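Local coordinates for protein dual function macrocyclase-peptidase POPB (Galerina marginata, PDB 5N4B) that cleaves peptide bonds after prolines and macrocyclises peptide precursors in the biosynthesis of the amanitin toxins, at residues L91-F99 against M146-G155; K213-P221 against D232-V242. The protein carries 1 engineered substitution. All coordinates share one frame; numbering follows the deposited sequence. Where two conformers were deposited one is given.

Contact 1 (L91-F99 against M146-G155); sequences LDDGHWYWF and MVLCKFSPDG
Leu-91 lays its CD1 methyl over the centre of the Phe-151 ring. The methyl stands 3.5 Å from the ring centroid and 14° off the ring normal, a CH-pi contact. The two side chains cross at about a right angle. At its far end the Phe-151 ring turns its edge to the face of Tyr-97, an edge-to-face pair with centroids 4.9 Å apart and planes at 58°. Phe-151 CZ leads, 3.6 Å from Tyr-97 CD2. With CG anti to the carbonyl carbon (chi1 -75°), Phe-151 reaches both partners. The Tyr-97 ring is tied down at its hydroxyl: OH donates to the syn lone pair of Asp-93 OD2 at 2.6 Å. Asp-93 OD1 accepts from His-95 N, forming an Asx turn.

Farther along, Phe-99 CZ meets Met-146 CE at 3.9 Å, and these two side chains come from opposite directions. Cys-149 SG sits at the edge of the Phe-99 ring, 4.0 Å from CZ.

At the turns, water 1 joins Asp-92 N to Pro-153 O. The Asp-92 carboxylate is held by salt bridges to Lys-413 and Arg-411. No direct hydrogen bond links the segments. Strands 96-99 and 146-151 run nearly antiparallel, but their axes come no closer than 11.2 Å. Leu-91, Phe-99 and Phe-151 also pack on the bound peptide. This is side-chain packing between two successive four-stranded sheets, as between adjacent blades of a beta-propeller.

Contact 2 (K213-P221 against D232-V242); sequences KGFLYQRYP and DRNAMMCYHKV
A beta-hairpin of the propeller domain brings Lys-213 to Pro-221 against Asp-232 to Val-242, joined by a long loop from Tyr-220 to Ala-235. Strands 214-219 and 236-241 are antiparallel neighbours. Phe-215 with His-240, Tyr-217 with Cys-238 and Arg-219 with Met-236 are hydrogen-bonded pairs. Val-242 N adds a bond to Lys-213 O at 2.9 Å.

On the face carrying Phe-215, Tyr-217 and Arg-219, His-240 CB lies over the Phe-215 ring, 4.3 Å from its centroid. The Phe-215 and His-240 rings are oblique, at 48°. Phe-215 has chi1 53°, which sets CG between the backbone N and the carbonyl carbon and swings the ring over to His-240. Tyr-217 CZ touches Cys-238 CB at 3.6 Å. Cys-238 SG in turn meets Arg-219 CG at 3.7 Å. Arg-219 grips Tyr-220 O side-on with NE and NH2, in the guanidinium plane. This fixes the rotation of the group beside Met-236 CE. On the Leu-216 face the Tyr-239 ring lies against Gly-214, whose missing side chain leaves room; Tyr-239 CE1 is 3.6 Å from Gly-214 C.

At the loop end the Tyr-220 ring is sandwiched. Asp-232 CB lies over one face, 3.9 Å from the centroid, and Ala-235 CA over the other. Water 3 connects Tyr-220 OH to Asp-232 O. The Asp-232 carboxylate forms a salt bridge with Lys-202.

Asp-249 binds both Tyr-217 OH and His-240 ND1. Strands 207-208 and 250-254 flank the pair in its four-stranded sheet. Leu-216, Gln-218 and Met-237 pack on strand 262-267 of the next sheet, while Tyr-217 and His-240 meet strand 198-201 of the preceding one.

Overall arrangement
Both contacts lie in the N-terminal beta-propeller domain and follow one another in series along the chain. Their centres are 21 Å apart, and their nearest atoms, about 6 Å apart, do not touch. Contact 1 joins two sheets, that of strands 84-90 to 129-133 and that of strands 144-151 to 198-201. Contact 2 lies within the following sheet, strands 207-208 to 250-254. Contact 1 thus packs one blade on the next, and contact 2 pairs strands inside a blade. Contact 1 is away from the catalytic residues but reaches the bound peptide. In contact 2 the Asp-232 side chain comes within about 7 Å of that of His-699, which places its loop end near the catalytic domain.

Contact 1 (L91-F99 against M146-G155)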
loop_
_atom_site.group_PDB
_atom_site.type_symbol
_atom_site.label_atom_id
_atom_site.label_comp_id
_atom_site.label_asym_id
_atom_site.label_seq_id
_atom_site.Cartn_x
_atom_site.Cartn_y
_atom_site.Cartn_z
ATOM N N LEU A 91 -2.287 21.385 -15.740
ATOM C CA LEU A 91 -1.023 21.353 -16.463
ATOM C C LEU A 91 -0.722 22.730 -17.035
ATOM O O LEU A 91 -1.612 23.588 -17.178
ATOM C CB LEU A 91 -1.034 20.275 -17.557
ATOM C CG LEU A 91 -1.329 18.873 -17.048
ATOM C CD1 LEU A 91 -1.092 17.872 -18.217
ATOM C CD2 LEU A 91 -0.463 18.516 -15.858
ATOM N N ASP A 92 0.514 22.875 -17.507
ATOM C CA ASP A 92 0.960 24.128 -18.114
ATOM C C ASP A 92 0.328 24.403 -19.458
ATOM O O ASP A 92 0.557 25.497 -19.997
ATOM C CB ASP A 92 2.485 24.169 -18.185
ATOM C CG ASP A 92 3.137 24.440 -16.859
ATOM O OD1 ASP A 92 2.549 24.250 -15.760
ATOM O OD2 ASP A 92 4.296 24.931 -16.927
ATOM N N ASP A 93 -0.434 23.475 -20.049
ATOM C CA ASP A 93 -1.269 23.798 -21.204
ATOM C C ASP A 93 -2.560 24.536 -20.874
ATOM O O ASP A 93 -3.307 24.866 -21.804
ATOM C CB ASP A 93 -1.552 22.538 -22.044
ATOM C CG ASP A 93 -2.357 21.452 -21.285
ATOM O OD1 ASP A 93 -2.754 21.678 -20.118
ATOM O OD2 ASP A 93 -2.588 20.418 -21.923
ATOM N N GLY A 94 -2.839 24.786 -19.593
ATOM C CA GLY A 94 -4.032 25.443 -19.142
ATOM C C GLY A 94 -5.189 24.514 -18.901
ATOM O O GLY A 94 -6.250 24.985 -18.464
ATOM N N HIS A 95 -5.039 23.218 -19.192
ATOM C CA HIS A 95 -6.150 22.293 -19.028
ATOM C C HIS A 95 -5.957 21.450 -17.773
ATOM O O HIS A 95 -4.858 21.299 -17.260
ATOM C CB HIS A 95 -6.268 21.414 -20.285
ATOM C CG HIS A 95 -6.784 22.165 -21.477
ATOM N ND1 HIS A 95 -8.066 22.025 -21.945
ATOM C CD2 HIS A 95 -6.216 23.154 -22.216
ATOM C CE1 HIS A 95 -8.246 22.839 -22.982
ATOM N NE2 HIS A 95 -7.149 23.549 -23.151
ATOM N N TRP A 96 -7.077 20.929 -17.304
ATOM C CA TRP A 96 -7.152 20.141 -16.094
ATOM C C TRP A 96 -7.380 18.677 -16.440
ATOM O O TRP A 96 -8.187 18.345 -17.320
ATOM C CB TRP A 96 -8.318 20.676 -15.252
ATOM C CG TRP A 96 -8.170 22.040 -14.735
ATOM C CD1 TRP A 96 -8.434 23.173 -15.401
ATOM C CD2 TRP A 96 -7.751 22.412 -13.441
ATOM N NE1 TRP A 96 -8.206 24.267 -14.584
ATOM C CE2 TRP A 96 -7.788 23.805 -13.369
ATOM C CE3 TRP A 96 -7.330 21.702 -12.318
ATOM C CZ2 TRP A 96 -7.446 24.497 -12.210
ATOM C CZ3 TRP A 96 -6.969 22.407 -11.176
ATOM C CH2 TRP A 96 -7.052 23.777 -11.134
ATOM N N TYR A 97 -6.695 17.803 -15.723
ATOM C CA TYR A 97 -6.719 16.370 -16.004
ATOM C C TYR A 97 -7.049 15.614 -14.723
ATOM O O TYR A 97 -6.538 15.942 -13.650
ATOM C CB TYR A 97 -5.353 15.925 -16.519
ATOM C CG TYR A 97 -4.937 16.499 -17.831
ATOM C CD1 TYR A 97 -4.594 17.861 -17.958
ATOM C CD2 TYR A 97 -4.889 15.704 -18.959
ATOM C CE1 TYR A 97 -4.188 18.387 -19.194
ATOM C CE2 TYR A 97 -4.465 16.219 -20.179
ATOM C CZ TYR A 97 -4.126 17.570 -20.271
ATOM O OH TYR A 97 -3.704 18.073 -21.495
ATOM N N TRP A 98 -7.870 14.580 -14.827
ATOM C CA TRP A 98 -8.288 13.842 -13.653
ATOM C C TRP A 98 -8.692 12.435 -14.078
ATOM O O TRP A 98 -9.081 12.194 -15.230
ATOM C CB TRP A 98 -9.474 14.536 -12.932
ATOM C CG TRP A 98 -10.744 14.536 -13.691
ATOM C CD1 TRP A 98 -11.786 13.648 -13.548
ATOM C CD2 TRP A 98 -11.136 15.443 -14.736
ATOM N NE1 TRP A 98 -12.785 13.942 -14.462
ATOM C CE2 TRP A 98 -12.410 15.032 -15.197
ATOM C CE3 TRP A 98 -10.533 16.534 -15.335
ATOM C CZ2 TRP A 98 -13.103 15.720 -16.195
ATOM C CZ3 TRP A 98 -11.228 17.209 -16.331
ATOM C CH2 TRP A 98 -12.473 16.783 -16.759
ATOM N N PHE A 99 -8.645 11.509 -13.128
ATOM C CA PHE A 99 -9.115 10.141 -13.374
ATOM C C PHE A 99 -10.590 10.012 -13.035
ATOM O O PHE A 99 -11.095 10.604 -12.085
ATOM C CB PHE A 99 -8.309 9.115 -12.553
ATOM C CG PHE A 99 -6.930 8.911 -13.068
ATOM C CD1 PHE A 99 -6.695 8.031 -14.108
ATOM C CD2 PHE A 99 -5.878 9.595 -12.500
ATOM C CE1 PHE A 99 -5.415 7.845 -14.584
ATOM C CE2 PHE A 99 -4.593 9.380 -12.961
ATOM C CZ PHE A 99 -4.375 8.502 -14.009
ATOM N N MET A 146 -1.680 0.093 -16.531
ATOM C CA MET A 146 -0.854 1.246 -16.244
ATOM C C MET A 146 -0.672 1.298 -14.742
ATOM O O MET A 146 -1.650 1.367 -13.995
ATOM C CB MET A 146 -1.495 2.525 -16.749
ATOM C CG MET A 146 -0.595 3.738 -16.509
ATOM S SD MET A 146 -1.385 5.292 -16.822
ATOM C CE MET A 146 -2.411 5.427 -15.367
ATOM N N VAL A 147 0.564 1.265 -14.315
ATOM C CA VAL A 147 0.861 1.175 -12.900
ATOM C C VAL A 147 1.388 2.469 -12.299
ATOM O O VAL A 147 1.396 2.607 -11.069
ATOM C CB VAL A 147 1.807 0.007 -12.585
ATOM C CG1 VAL A 147 1.180 -1.288 -12.990
ATOM C CG2 VAL A 147 3.133 0.165 -13.283
ATOM N N LEU A 148 1.803 3.427 -13.101
ATOM C CA LEU A 148 2.282 4.716 -12.630
ATOM C C LEU A 148 2.302 5.659 -13.831
ATOM O O LEU A 148 2.531 5.217 -14.951
ATOM C CB LEU A 148 3.732 4.584 -12.076
ATOM C CG LEU A 148 4.267 5.721 -11.278
ATOM C CD1 LEU A 148 3.473 5.804 -9.998
ATOM C CD2 LEU A 148 5.736 5.452 -10.942
ATOM N N CYS A 149 2.127 6.956 -13.590
ATOM C CA CYS A 149 2.249 7.938 -14.652
ATOM C C CYS A 149 2.676 9.288 -14.120
ATOM O O CYS A 149 2.540 9.602 -12.922
ATOM C CB CYS A 149 0.980 8.031 -15.500
ATOM S SG CYS A 149 -0.431 8.719 -14.632
ATOM N N LYS A 150 3.177 10.113 -15.043
ATOM C CA LYS A 150 3.692 11.437 -14.670
ATOM C C LYS A 150 3.753 12.316 -15.907
ATOM O O LYS A 150 4.473 11.999 -16.866
ATOM C CB LYS A 150 5.093 11.314 -14.029
ATOM C CG LYS A 150 5.523 12.553 -13.241
ATOM C CD LYS A 150 4.754 12.577 -11.896
ATOM C CE LYS A 150 5.286 13.453 -10.862
ATOM N NZ LYS A 150 6.633 12.991 -10.354
ATOM N N PHE A 151 3.051 13.449 -15.869
ATOM C CA PHE A 151 3.171 14.474 -16.899
ATOM C C PHE A 151 4.451 15.274 -16.691
ATOM O O PHE A 151 4.880 15.542 -15.567
ATOM C CB PHE A 151 2.006 15.445 -16.812
ATOM C CG PHE A 151 0.701 14.911 -17.336
ATOM C CD1 PHE A 151 0.412 14.851 -18.684
ATOM C CD2 PHE A 151 -0.258 14.509 -16.432
ATOM C CE1 PHE A 151 -0.820 14.401 -19.138
ATOM C CE2 PHE A 151 -1.513 14.083 -16.921
ATOM C CZ PHE A 151 -1.753 14.022 -18.270
ATOM N N SER A 152 5.012 15.742 -17.804
ATOM C CA SER A 152 6.145 16.644 -17.739
ATOM C C SER A 152 5.717 18.003 -17.177
ATOM O O SER A 152 4.549 18.403 -17.284
ATOM C CB SER A 152 6.786 16.824 -19.101
ATOM O OG SER A 152 5.869 17.336 -20.046
ATOM N N PRO A 153 6.668 18.730 -16.581
ATOM C CA PRO A 153 6.346 20.023 -15.988
ATOM C C PRO A 153 5.760 20.996 -16.980
ATOM O O PRO A 153 4.895 21.795 -16.636
ATOM C CB PRO A 153 7.706 20.482 -15.436
ATOM C CG PRO A 153 8.481 19.302 -15.250
ATOM C CD PRO A 153 8.020 18.274 -16.227
ATOM N N ASP A 154 6.184 20.947 -18.250
ATOM C CA ASP A 154 5.661 21.849 -19.273
ATOM C C ASP A 154 4.338 21.395 -19.849
ATOM O O ASP A 154 3.794 22.102 -20.711
ATOM C CB ASP A 154 6.713 22.098 -20.351
ATOM C CG ASP A 154 7.033 20.910 -21.222
ATOM O OD1 ASP A 154 6.402 19.871 -21.065
ATOM O OD2 ASP A 154 7.919 21.057 -22.130
ATOM N N GLY A 155 3.830 20.243 -19.433
ATOM C CA GLY A 155 2.545 19.787 -19.890
ATOM C C GLY A 155 2.539 19.210 -21.275
ATOM O O GLY A 155 1.441 18.940 -21.787
HETATM O O HOH W 1 2.293 20.733 -16.749
#

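Contact 2 (K213-P221 against D232-V242)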
loop_
_atom_site.group_PDB
_atom_site.type_symbol
_atom_site.label_atom_id
_atom_site.label_comp_id
_atom_site.label_asym_id
_atom_site.label_seq_id
_atom_site.Cartn_x
_atom_site.Cartn_y
_atom_site.Cartn_z
ATOM N N LYS A 213 12.974 17.895 -20.393
ATOM C CA LYS A 213 13.697 17.191 -21.442
ATOM C C LYS A 213 13.717 15.689 -21.227
ATOM O O LYS A 213 14.008 14.938 -22.156
ATOM C CB LYS A 213 15.150 17.707 -21.490
ATOM C CG LYS A 213 15.287 19.169 -21.882
ATOM C CD LYS A 213 16.756 19.547 -21.940
ATOM C CE LYS A 213 16.979 20.942 -22.530
ATOM N NZ LYS A 213 18.409 21.340 -22.271
ATOM N N GLY A 214 13.451 15.243 -20.011
ATOM C CA GLY A 214 13.603 13.834 -19.703
ATOM C C GLY A 214 13.207 13.592 -18.265
ATOM O O GLY A 214 12.834 14.514 -17.534
ATOM N N PHE A 215 13.379 12.346 -17.855
ATOM C CA PHE A 215 13.012 11.945 -16.518
ATOM C C PHE A 215 13.936 10.898 -15.948
ATOM O O PHE A 215 14.559 10.109 -16.657
ATOM C CB PHE A 215 11.560 11.426 -16.459
ATOM C CG PHE A 215 11.247 10.338 -17.440
ATOM C CD1 PHE A 215 11.567 9.022 -17.152
ATOM C CD2 PHE A 215 10.625 10.622 -18.640
ATOM C CE1 PHE A 215 11.289 7.997 -18.075
ATOM C CE2 PHE A 215 10.366 9.604 -19.546
ATOM C CZ PHE A 215 10.720 8.310 -19.260
ATOM N N LEU A 216 14.026 10.929 -14.645
ATOM C CA LEU A 216 14.768 9.927 -13.895
ATOM C C LEU A 216 13.843 8.791 -13.509
ATOM O O LEU A 216 12.662 9.001 -13.200
ATOM C CB LEU A 216 15.400 10.511 -12.622
ATOM C CG LEU A 216 16.485 11.554 -12.934
ATOM C CD1 LEU A 216 15.958 12.935 -12.768
ATOM C CD2 LEU A 216 17.682 11.336 -12.169
ATOM N N TYR A 217 14.399 7.588 -13.475
ATOM C CA TYR A 217 13.697 6.347 -13.169
ATOM C C TYR A 217 14.721 5.307 -12.728
ATOM O O TYR A 217 15.868 5.308 -13.184
ATOM C CB TYR A 217 12.923 5.860 -14.398
ATOM C CG TYR A 217 13.809 5.346 -15.497
ATOM C CD1 TYR A 217 14.500 6.212 -16.354
ATOM C CD2 TYR A 217 14.042 4.006 -15.610
ATOM C CE1 TYR A 217 15.358 5.724 -17.307
ATOM C CE2 TYR A 217 14.920 3.510 -16.557
ATOM C CZ TYR A 217 15.591 4.370 -17.386
ATOM O OH TYR A 217 16.494 3.864 -18.329
ATOM N N GLN A 218 14.289 4.401 -11.853
ATOM C CA GLN A 218 15.130 3.303 -11.400
ATOM C C GLN A 218 14.916 2.091 -12.292
ATOM O O GLN A 218 13.779 1.688 -12.567
ATOM C CB GLN A 218 14.841 2.939 -9.963
ATOM C CG GLN A 218 15.712 1.763 -9.493
ATOM C CD GLN A 218 15.618 1.607 -8.015
ATOM O OE1 GLN A 218 16.556 1.923 -7.300
ATOM N NE2 GLN A 218 14.458 1.190 -7.517
ATOM N N ARG A 219 16.002 1.496 -12.726
ATOM C CA ARG A 219 15.877 0.256 -13.459
ATOM C C ARG A 219 16.891 -0.781 -13.000
ATOM O O ARG A 219 17.812 -0.516 -12.228
ATOM C CB ARG A 219 15.998 0.439 -14.944
ATOM C CG ARG A 219 17.331 1.044 -15.262
ATOM C CD ARG A 219 17.768 0.704 -16.637
ATOM N NE ARG A 219 17.997 -0.724 -16.852
ATOM C CZ ARG A 219 18.420 -1.206 -18.003
ATOM N NH1 ARG A 219 18.654 -0.376 -19.019
ATOM N NH2 ARG A 219 18.599 -2.504 -18.112
ATOM N N TYR A 220 16.669 -1.967 -13.458
ATOM C CA TYR A 220 17.452 -3.135 -13.114
ATOM C C TYR A 220 18.163 -3.701 -14.325
ATOM O O TYR A 220 17.825 -3.342 -15.457
ATOM C CB TYR A 220 16.551 -4.168 -12.469
ATOM C CG TYR A 220 16.197 -3.753 -11.065
ATOM C CD1 TYR A 220 17.009 -4.122 -9.994
ATOM C CD2 TYR A 220 15.124 -2.915 -10.809
ATOM C CE1 TYR A 220 16.716 -3.747 -8.700
ATOM C CE2 TYR A 220 14.846 -2.523 -9.508
ATOM C CZ TYR A 220 15.644 -2.943 -8.479
ATOM O OH TYR A 220 15.328 -2.517 -7.182
ATOM N N PRO A 221 19.136 -4.591 -14.136
ATOM C CA PRO A 221 19.807 -5.178 -15.290
ATOM C C PRO A 221 18.827 -5.953 -16.138
ATOM O O PRO A 221 17.912 -6.604 -15.612
ATOM C CB PRO A 221 20.851 -6.100 -14.660
ATOM C CG PRO A 221 21.136 -5.457 -13.300
ATOM C CD PRO A 221 19.793 -4.930 -12.864
ATOM N N ASP A 232 15.805 -8.819 -7.744
ATOM C CA ASP A 232 16.052 -7.477 -8.212
ATOM C C ASP A 232 17.283 -6.980 -7.481
ATOM O O ASP A 232 17.214 -6.648 -6.290
ATOM C CB ASP A 232 14.823 -6.614 -7.937
ATOM C CG ASP A 232 13.581 -7.149 -8.604
ATOM O OD1 ASP A 232 13.641 -7.590 -9.776
ATOM O OD2 ASP A 232 12.530 -7.124 -7.913
ATOM N N ARG A 233 18.400 -6.926 -8.186
ATOM C CA ARG A 233 19.668 -6.496 -7.612
ATOM C C ARG A 233 20.352 -5.551 -8.585
ATOM O O ARG A 233 20.075 -5.529 -9.786
ATOM C CB ARG A 233 20.587 -7.674 -7.272
ATOM C CG ARG A 233 20.061 -8.570 -6.204
ATOM C CD ARG A 233 20.147 -7.883 -4.856
ATOM N NE ARG A 233 19.796 -8.781 -3.755
ATOM C CZ ARG A 233 18.565 -8.972 -3.286
ATOM N NH1 ARG A 233 17.512 -8.332 -3.804
ATOM N NH2 ARG A 233 18.394 -9.824 -2.285
ATOM N N ASN A 234 21.309 -4.785 -8.057
ATOM C CA ASN A 234 22.109 -3.886 -8.876
ATOM C C ASN A 234 21.242 -2.841 -9.580
ATOM O O ASN A 234 21.464 -2.482 -10.744
ATOM C CB ASN A 234 22.994 -4.656 -9.873
ATOM C CG ASN A 234 24.019 -5.513 -9.179
ATOM O OD1 ASN A 234 25.064 -5.021 -8.684
ATOM N ND2 ASN A 234 23.717 -6.758 -9.078
ATOM N N ALA A 235 20.344 -2.245 -8.795
ATOM C CA ALA A 235 19.540 -1.123 -9.280
ATOM C C ALA A 235 20.409 0.032 -9.732
ATOM O O ALA A 235 21.507 0.294 -9.202
ATOM C CB ALA A 235 18.614 -0.615 -8.185
ATOM N N MET A 236 19.891 0.750 -10.703
ATOM C CA MET A 236 20.535 1.920 -11.279
ATOM C C MET A 236 19.509 3.036 -11.328
ATOM O O MET A 236 18.403 2.853 -11.855
ATOM C CB MET A 236 20.988 1.656 -12.736
ATOM C CG MET A 236 22.020 0.572 -12.870
ATOM S SD MET A 236 22.117 -0.102 -14.533
ATOM C CE MET A 236 20.817 -1.331 -14.401
ATOM N N MET A 237 19.869 4.211 -10.844
ATOM C CA MET A 237 19.075 5.400 -11.116
ATOM C C MET A 237 19.549 5.984 -12.442
ATOM O O MET A 237 20.734 6.283 -12.616
ATOM C CB MET A 237 19.191 6.419 -9.981
ATOM C CG MET A 237 18.383 7.675 -10.187
ATOM S SD MET A 237 16.621 7.458 -10.385
ATOM C CE MET A 237 16.226 6.744 -8.802
ATOM N N CYS A 238 18.632 6.138 -13.371
ATOM C CA CYS A 238 18.937 6.492 -14.736
ATOM C C CYS A 238 18.127 7.696 -15.162
ATOM O O CYS A 238 17.130 8.071 -14.508
ATOM C CB CYS A 238 18.610 5.340 -15.685
ATOM S SG CYS A 238 19.670 3.900 -15.449
ATOM N N TYR A 239 18.571 8.297 -16.263
ATOM C CA TYR A 239 17.901 9.427 -16.888
ATOM C C TYR A 239 17.618 9.117 -18.344
ATOM O O TYR A 239 18.522 8.704 -19.080
ATOM C CB TYR A 239 18.758 10.692 -16.761
ATOM C CG TYR A 239 18.216 11.874 -17.462
ATOM C CD1 TYR A 239 17.187 12.665 -16.945
ATOM C CD2 TYR A 239 18.771 12.208 -18.693
ATOM C CE1 TYR A 239 16.744 13.789 -17.705
ATOM C CE2 TYR A 239 18.327 13.258 -19.413
ATOM C CZ TYR A 239 17.357 14.035 -18.933
ATOM O OH TYR A 239 17.011 15.085 -19.786
ATOM N N HIS A 240 16.359 9.279 -18.745
ATOM C CA HIS A 240 15.904 9.091 -20.112
ATOM C C HIS A 240 15.544 10.428 -20.738
ATOM O O HIS A 240 14.706 11.160 -20.196
ATOM C CB HIS A 240 14.667 8.196 -20.141
ATOM C CG HIS A 240 14.134 8.029 -21.514
ATOM N ND1 HIS A 240 14.844 7.365 -22.483
ATOM C CD2 HIS A 240 13.058 8.550 -22.133
ATOM C CE1 HIS A 240 14.187 7.415 -23.631
ATOM N NE2 HIS A 240 13.091 8.125 -23.447
ATOM N N LYS A 241 16.173 10.752 -21.882
ATOM C CA LYS A 241 15.840 11.936 -22.652
ATOM C C LYS A 241 14.686 11.619 -23.601
ATOM O O LYS A 241 14.724 10.619 -24.336
ATOM C CB LYS A 241 17.086 12.377 -23.417
ATOM C CG LYS A 241 16.828 13.555 -24.324
ATOM C CD LYS A 241 18.118 13.978 -25.021
ATOM C CE LYS A 241 17.842 15.186 -25.885
ATOM N NZ LYS A 241 18.964 15.391 -26.863
ATOM N N VAL A 242 13.647 12.450 -23.577
ATOM C CA VAL A 242 12.509 12.232 -24.473
ATOM C C VAL A 242 12.964 12.251 -25.909
ATOM O O VAL A 242 13.746 13.116 -26.322
ATOM C CB VAL A 242 11.433 13.291 -24.235
ATOM C CG1 VAL A 242 10.307 13.153 -25.229
ATOM C CG2 VAL A 242 10.869 13.164 -22.848
HETATM O O HOH W 2 14.174 15.632 -24.891
HETATM O O HOH W 3 16.692 -4.101 -5.396
#